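PDB 3ZOU: farnesyl pyrophosphate synthase from Pseudomonas aeruginosa, which catalyses the synthesis of farnesyl diphosphate, probably by adding isopentenyl diphosphate to the allylic substrate geranyl diphosphate, as in related prenyltransferases. Local coordinates for residues 146-151 against 182-187; 188-193 against 206-211. All coordinates share one frame; numbering follows the deposited sequence.

Contact 1: 146-151 against 182-187; sequences ARAAGS and TGALIE
Ala148 and Ala184 pack against each other reciprocally, each methyl resting on the other residue's carbonyl oxygen. Ala148 CB lies 3.5 Å from Ala184 O, and Ala184 CB lies 3.5 Å from Ala148 O. The methyls themselves are 4.2 Å apart, CB to CB. With nothing bulkier than a methyl between the helices, the CA atoms of Ala148 and Ala184 come within 5.0 Å. No hydrogen bond crosses between the segments; each of these two carbonyl oxygens meets the other segment only through a methyl. Ala148 CB also comes to 4.5 Å from Leu185 N.

The helices concerned, 135-149 and 171-196, belong to the all-helical isoprenoid synthase fold, whose helices surround a central substrate cavity; at this point they run in roughly opposite directions. On the inner side the packing continues. Leu185 is buried against Ile76 and His77 of helix 67-85 and Arg48 of helix 47-58, and Ala149 touches the same Ile76. The side chain of Leu185 is about 7 Å from the bound geranyl diphosphate, and Thr182, at the start of the segment, touches that substrate directly. Helix 135-149 ends close by, where Gly150 is the first residue to leave helical geometry, its N making a weak 3.1 Å bond to Ala146 O.

The other side is loose. Arg147 is exposed and its extended chain leads away from 182-187, with NE making a weak, long ion pair with Glu123 of the second subunit. Glu187 likewise makes no contact with 146-151, its side chain lying instead against Ala212 and Glu213 of helix 202-227.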
ATOM      1  N   ALA A 146      -0.819   8.207  -1.398  1.00  9.23           N
ATOM      2  CA  ALA A 146      -1.256   7.414  -0.197  1.00  9.73           C
ATOM      3  C   ALA A 146      -2.548   7.960   0.324  1.00  9.85           C
ATOM      4  O   ALA A 146      -3.426   7.199   0.669  1.00  9.55           O
ATOM      5  CB  ALA A 146      -0.209   7.454   0.884  1.00 10.97           C
ATOM      6  N   ARG A 147      -2.702   9.284   0.339  1.00  9.60           N
ATOM      7  CA  ARG A 147      -3.971   9.882   0.796  1.00 11.15           C
ATOM      8  C   ARG A 147      -5.108   9.589  -0.164  1.00 10.94           C
ATOM      9  O   ARG A 147      -6.230   9.212   0.233  1.00 12.21           O
ATOM     10  CB  ARG A 147      -3.870  11.379   0.960  1.00 13.04           C
ATOM     11  CG  ARG A 147      -2.942  11.877   1.987  1.00 20.90           C
ATOM     12  CD  ARG A 147      -2.974  13.426   1.975  1.00 25.79           C
ATOM     13  NE  ARG A 147      -2.137  14.031   3.022  1.00 32.04           N
ATOM     14  CZ  ARG A 147      -1.646  15.279   3.000  1.00 38.98           C
ATOM     15  NH1 ARG A 147      -1.850  16.099   1.967  1.00 44.10           N
ATOM     16  NH2 ARG A 147      -0.915  15.712   4.022  1.00 38.80           N
ATOM     17  N   ALA A 148      -4.805   9.673  -1.453  1.00  9.88           N
ATOM     18  CA  ALA A 148      -5.839   9.403  -2.437  1.00  9.50           C
ATOM     19  C   ALA A 148      -6.259   7.969  -2.508  1.00  9.74           C
ATOM     20  O   ALA A 148      -7.404   7.666  -2.911  1.00 10.85           O
ATOM     21  CB  ALA A 148      -5.345   9.824  -3.816  1.00  9.34           C
ATOM     22  N   ALA A 149      -5.311   7.038  -2.279  1.00  8.80           N
ATOM     23  CA  ALA A 149      -5.578   5.591  -2.440  1.00  8.80           C
ATOM     24  C   ALA A 149      -6.257   5.040  -1.179  1.00  8.29           C
ATOM     25  O   ALA A 149      -6.907   3.975  -1.296  1.00  9.02           O
ATOM     26  CB  ALA A 149      -4.332   4.830  -2.669  1.00 10.32           C
ATOM     27  N   GLY A 150      -6.091   5.723  -0.046  1.00  9.18           N
ATOM     28  CA  GLY A 150      -6.437   5.151   1.243  1.00  8.75           C
ATOM     29  C   GLY A 150      -7.862   5.387   1.685  1.00  7.41           C
ATOM     30  O   GLY A 150      -8.796   5.623   0.877  1.00  8.51           O
ATOM     31  N   SER A 151      -8.089   5.202   3.002  1.00  8.95           N
ATOM     32  CA  SER A 151      -9.402   5.249   3.539  1.00  9.54           C
ATOM     33  C   SER A 151     -10.134   6.578   3.490  1.00  9.82           C
ATOM     34  O   SER A 151     -11.355   6.614   3.673  1.00  9.96           O
ATOM     35  CB  SER A 151      -9.385   4.670   4.968  1.00  9.31           C
ATOM     36  OG  SER A 151      -9.026   3.267   4.920  1.00 10.47           O
ATOM     37  N   THR A 182     -13.781   7.222  -7.304  1.00 10.64           N
ATOM     38  CA  THR A 182     -12.957   7.439  -8.511  1.00 10.37           C
ATOM     39  C   THR A 182     -12.289   8.817  -8.563  1.00 10.15           C
ATOM     40  O   THR A 182     -11.182   8.926  -9.126  1.00 10.63           O
ATOM     41  CB  THR A 182     -13.741   7.148  -9.788  1.00 12.22           C
ATOM     42  OG1 THR A 182     -14.930   7.901  -9.746  1.00 13.70           O
ATOM     43  CG2 THR A 182     -14.058   5.691  -9.928  1.00 13.26           C
ATOM     44  N   GLY A 183     -12.876   9.847  -7.952  1.00  9.72           N
ATOM     45  CA  GLY A 183     -12.329  11.190  -8.060  1.00 10.05           C
ATOM     46  C   GLY A 183     -10.947  11.296  -7.434  1.00 10.35           C
ATOM     47  O   GLY A 183     -10.064  11.929  -7.983  1.00  9.96           O
ATOM     48  N   ALA A 184     -10.728  10.685  -6.273  1.00  9.40           N
ATOM     49  CA  ALA A 184      -9.491  10.902  -5.586  1.00  9.02           C
ATOM     50  C   ALA A 184      -8.290  10.473  -6.448  1.00  8.95           C
ATOM     51  O   ALA A 184      -7.278  11.165  -6.469  1.00  9.59           O
ATOM     52  CB  ALA A 184      -9.468  10.153  -4.245  1.00 10.98           C
ATOM     53  N   LEU A 185      -8.400   9.332  -7.047  1.00  8.46           N
ATOM     54  CA  LEU A 185      -7.279   8.756  -7.792  1.00  8.78           C
ATOM     55  C   LEU A 185      -7.124   9.513  -9.121  1.00  8.54           C
ATOM     56  O   LEU A 185      -5.980   9.637  -9.598  1.00  8.76           O
ATOM     57  CB  LEU A 185      -7.438   7.257  -7.923  1.00  9.32           C
ATOM     58  CG  LEU A 185      -6.287   6.550  -8.614  1.00 10.18           C
ATOM     59  CD1 LEU A 185      -4.991   6.683  -7.889  1.00 11.59           C
ATOM     60  CD2 LEU A 185      -6.630   5.043  -8.757  1.00 10.13           C
ATOM     61  N   ILE A 186      -8.241   9.932  -9.728  1.00  8.56           N
ATOM     62  CA  ILE A 186      -8.150  10.783 -10.939  1.00  9.59           C
ATOM     63  C   ILE A 186      -7.410  12.059 -10.608  1.00  8.93           C
ATOM     64  O   ILE A 186      -6.463  12.488 -11.340  1.00 10.24           O
ATOM     65  CB  ILE A 186      -9.545  10.992 -11.538  1.00 10.30           C
ATOM     66  CG1 ILE A 186      -9.986   9.695 -12.194  1.00 11.25           C
ATOM     67  CG2 ILE A 186      -9.561  12.180 -12.497  1.00 10.10           C
ATOM     68  CD1 ILE A 186     -11.448   9.642 -12.449  1.00 15.69           C
ATOM     69  N   GLU A 187      -7.763  12.689  -9.517  1.00  8.73           N
ATOM     70  CA  GLU A 187      -7.157  13.911  -9.046  1.00  9.52           C
ATOM     71  C   GLU A 187      -5.668  13.683  -8.776  1.00  9.59           C
ATOM     72  O   GLU A 187      -4.795  14.458  -9.123  1.00 10.85           O
ATOM     73  CB  GLU A 187      -7.902  14.576  -7.865  1.00 11.29           C
ATOM     74  CG  GLU A 187      -9.280  15.036  -8.273  1.00 14.83           C
ATOM     75  CD  GLU A 187     -10.370  14.973  -7.228  1.00 21.35           C
ATOM     76  OE1 GLU A 187     -10.016  15.227  -6.067  1.00 24.72           O
ATOM     77  OE2 GLU A 187     -11.562  14.706  -7.632  1.00 21.25           O
TER

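Contact 2: 188-193 against 206-211; sequences ASVRLG and AALERY
Val190 and Leu208 form the apolar half of this contact, with one methyl doing most of the work. The valine's CG1, set opposite its own N (chi1 166°), comes to 3.6 Å from Leu208 CB and 3.7 Å from Leu208 O, near the backbone of the second helix. The leucine's CG is anti to its carbonyl carbon instead, and its CD2 meets the same Val190 CG1 at 4.2 Å. Helices 171-196 and 202-227, consecutive in the chain, are joined here within the helical bundle. Leu51 and Ala55 of helix 47-58 also cover Val190, while Leu274 and Phe277 cover Leu208.

Arg191 and Glu209 supply the polar half. The arginine chain bends at chi2 and chi3, which swings its guanidinium across to the glutamate, whose chain stays extended through CG. Arg191 NH2 lies 3.7 Å from Glu209 OE1, a long salt bridge. The two planes are only 10° apart, but they are stepped: OE1 sits well out of the guanidinium plane, and no N-H points at it. The attraction is therefore one of charge alone, probably tolerant of small shifts in either side chain.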
ATOM      1  N   ALA A 188      -5.342  12.562  -8.157  1.00  8.76           N
ATOM      2  CA  ALA A 188      -3.943  12.242  -7.865  1.00  8.38           C
ATOM      3  C   ALA A 188      -3.124  11.995  -9.106  1.00  8.42           C
ATOM      4  O   ALA A 188      -1.948  12.291  -9.129  1.00  9.36           O
ATOM      5  CB  ALA A 188      -3.896  10.956  -6.957  1.00  8.69           C
ATOM      6  N   SER A 189      -3.761  11.441 -10.127  1.00  9.11           N
ATOM      7  CA  SER A 189      -3.047  11.162 -11.381  1.00  8.58           C
ATOM      8  C   SER A 189      -2.599  12.499 -11.997  1.00  9.88           C
ATOM      9  O   SER A 189      -1.469  12.652 -12.399  1.00  9.14           O
ATOM     10  CB  SER A 189      -3.962  10.429 -12.362  1.00  9.21           C
ATOM     11  OG  SER A 189      -4.303   9.134 -11.805  1.00  9.39           O
ATOM     12  N   VAL A 190      -3.528  13.423 -12.069  1.00  9.23           N
ATOM     13  CA  VAL A 190      -3.202  14.787 -12.529  1.00  9.22           C
ATOM     14  C   VAL A 190      -2.135  15.482 -11.628  1.00 10.45           C
ATOM     15  O   VAL A 190      -1.167  16.084 -12.107  1.00 10.01           O
ATOM     16  CB  VAL A 190      -4.481  15.617 -12.664  1.00 10.81           C
ATOM     17  CG1 VAL A 190      -4.186  17.102 -12.810  1.00 12.80           C
ATOM     18  CG2 VAL A 190      -5.334  15.065 -13.794  1.00 10.57           C
ATOM     19  N   ARG A 191      -2.301  15.411 -10.310  1.00  9.94           N
ATOM     20  CA  ARG A 191      -1.410  16.060  -9.388  1.00 10.10           C
ATOM     21  C   ARG A 191      -0.002  15.462  -9.527  1.00 10.36           C
ATOM     22  O   ARG A 191       0.986  16.204  -9.553  1.00 11.11           O
ATOM     23  CB  ARG A 191      -1.921  15.893  -7.900  1.00 12.07           C
ATOM     24  CG  ARG A 191      -0.952  16.396  -6.845  1.00 14.09           C
ATOM     25  CD  ARG A 191      -0.569  17.844  -6.980  1.00 16.44           C
ATOM     26  NE  ARG A 191      -1.733  18.697  -6.962  1.00 19.28           N
ATOM     27  CZ  ARG A 191      -2.187  19.398  -5.908  1.00 22.73           C
ATOM     28  NH1 ARG A 191      -1.505  19.469  -4.784  1.00 20.01           N
ATOM     29  NH2 ARG A 191      -3.305  20.106  -6.032  1.00 21.81           N
ATOM     30  N   LEU A 192       0.120  14.134  -9.610  1.00  9.54           N
ATOM     31  CA  LEU A 192       1.429  13.507  -9.689  1.00 10.39           C
ATOM     32  C   LEU A 192       2.134  13.860 -11.004  1.00  9.75           C
ATOM     33  O   LEU A 192       3.334  14.076 -10.992  1.00 10.37           O
ATOM     34  CB  LEU A 192       1.299  12.004  -9.520  1.00 10.38           C
ATOM     35  CG  LEU A 192       1.534  11.515  -8.104  1.00 11.25           C
ATOM     36  CD1 LEU A 192       0.621  12.123  -7.075  1.00 11.53           C
ATOM     37  CD2 LEU A 192       1.437   9.990  -8.066  1.00 12.00           C
ATOM     38  N   GLY A 193       1.374  13.858 -12.096  1.00 10.43           N
ATOM     39  CA  GLY A 193       1.997  14.262 -13.384  1.00 10.84           C
ATOM     40  C   GLY A 193       2.445  15.700 -13.311  1.00 12.17           C
ATOM     41  O   GLY A 193       3.542  16.030 -13.779  1.00 12.26           O
ATOM     42  N   ALA A 206      -3.911  24.025  -8.387  1.00 13.93           N
ATOM     43  CA  ALA A 206      -5.268  24.196  -8.017  1.00 15.33           C
ATOM     44  C   ALA A 206      -6.157  24.099  -9.268  1.00 14.26           C
ATOM     45  O   ALA A 206      -7.261  23.543  -9.232  1.00 16.41           O
ATOM     46  CB  ALA A 206      -5.460  25.532  -7.301  1.00 15.07           C
ATOM     47  N   ALA A 207      -5.711  24.758 -10.353  1.00 14.88           N
ATOM     48  CA  ALA A 207      -6.451  24.684 -11.589  1.00 13.12           C
ATOM     49  C   ALA A 207      -6.575  23.293 -12.112  1.00 13.49           C
ATOM     50  O   ALA A 207      -7.622  22.879 -12.559  1.00 13.18           O
ATOM     51  CB  ALA A 207      -5.775  25.574 -12.639  1.00 14.63           C
ATOM     52  N   LEU A 208      -5.475  22.585 -12.069  1.00 13.44           N
ATOM     53  CA  LEU A 208      -5.476  21.191 -12.511  1.00 13.71           C
ATOM     54  C   LEU A 208      -6.324  20.323 -11.637  1.00 12.79           C
ATOM     55  O   LEU A 208      -6.998  19.383 -12.105  1.00 13.31           O
ATOM     56  CB  LEU A 208      -4.016  20.678 -12.656  1.00 12.58           C
ATOM     57  CG  LEU A 208      -3.232  21.122 -13.883  1.00 14.08           C
ATOM     58  CD1 LEU A 208      -1.781  20.778 -13.697  1.00 15.24           C
ATOM     59  CD2 LEU A 208      -3.746  20.522 -15.195  1.00 13.84           C
ATOM     60  N   GLU A 209      -6.380  20.638 -10.329  1.00 12.89           N
ATOM     61  CA  GLU A 209      -7.345  19.963  -9.438  1.00 13.94           C
ATOM     62  C   GLU A 209      -8.828  20.202  -9.788  1.00 13.19           C
ATOM     63  O   GLU A 209      -9.611  19.260  -9.835  1.00 14.60           O
ATOM     64  CB  GLU A 209      -7.033  20.301  -7.982  1.00 17.17           C
ATOM     65  CG  GLU A 209      -8.024  19.659  -7.038  1.00 20.12           C
ATOM     66  CD  GLU A 209      -7.706  20.025  -5.595  1.00 31.28           C
ATOM     67  OE1 GLU A 209      -6.761  19.434  -5.018  1.00 34.86           O
ATOM     68  OE2 GLU A 209      -8.361  20.939  -5.072  1.00 40.94           O
ATOM     69  N   ARG A 210      -9.165  21.445 -10.164  1.00 12.79           N
ATOM     70  CA  ARG A 210     -10.496  21.750 -10.629  1.00 14.39           C
ATOM     71  C   ARG A 210     -10.836  20.947 -11.899  1.00 12.37           C
ATOM     72  O   ARG A 210     -11.972  20.452 -12.050  1.00 12.99           O
ATOM     73  CB  ARG A 210     -10.660  23.257 -10.839  1.00 15.99           C
ATOM     74  CG  ARG A 210     -10.708  24.010  -9.554  1.00 20.04           C
ATOM     75  CD  ARG A 210     -11.283  25.426  -9.840  1.00 24.93           C
ATOM     76  NE  ARG A 210     -10.427  26.221 -10.651  1.00 26.58           N
ATOM     77  CZ  ARG A 210      -9.305  26.820 -10.231  1.00 35.29           C
ATOM     78  NH1 ARG A 210      -8.858  26.726  -8.975  1.00 40.40           N
ATOM     79  NH2 ARG A 210      -8.589  27.523 -11.080  1.00 30.53           N
ATOM     80  N   TYR A 211      -9.879  20.925 -12.813  1.00 12.84           N
ATOM     81  CA  TYR A 211     -10.029  20.132 -14.030  1.00 12.29           C
ATOM     82  C   TYR A 211     -10.390  18.710 -13.680  1.00 12.45           C
ATOM     83  O   TYR A 211     -11.272  18.100 -14.270  1.00 11.68           O
ATOM     84  CB  TYR A 211      -8.745  20.280 -14.892  1.00 11.72           C
ATOM     85  CG  TYR A 211      -8.675  19.268 -16.032  1.00 11.55           C
ATOM     86  CD1 TYR A 211      -8.171  18.006 -15.834  1.00 11.26           C
ATOM     87  CD2 TYR A 211      -9.221  19.550 -17.248  1.00 10.76           C
ATOM     88  CE1 TYR A 211      -8.132  17.060 -16.814  1.00 11.45           C
ATOM     89  CE2 TYR A 211      -9.218  18.594 -18.273  1.00 12.44           C
ATOM     90  CZ  TYR A 211      -8.660  17.352 -18.070  1.00 10.70           C
ATOM     91  OH  TYR A 211      -8.681  16.397 -19.047  1.00 12.26           O
TER

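Helix 171-196 is common to both contacts, meeting helix 135-149 through 182-187 and helix 202-227 through 188-193. The two are continuous: Ala148 CB of contact 1 also packs on Ala188 CB of contact 2 at 3.6 Å. Both are partly buried, each with an inner apolar side and an outer side bearing charged residues, but the spacing differs. Contact 1 is an intimate methyl-on-backbone meeting beside the substrate cavity, with charges that do not pair across it. Contact 2, farther from the chain centre, buries more surface (205 against 124 Å²) through longer side chains and adds a long ion pair across the helices.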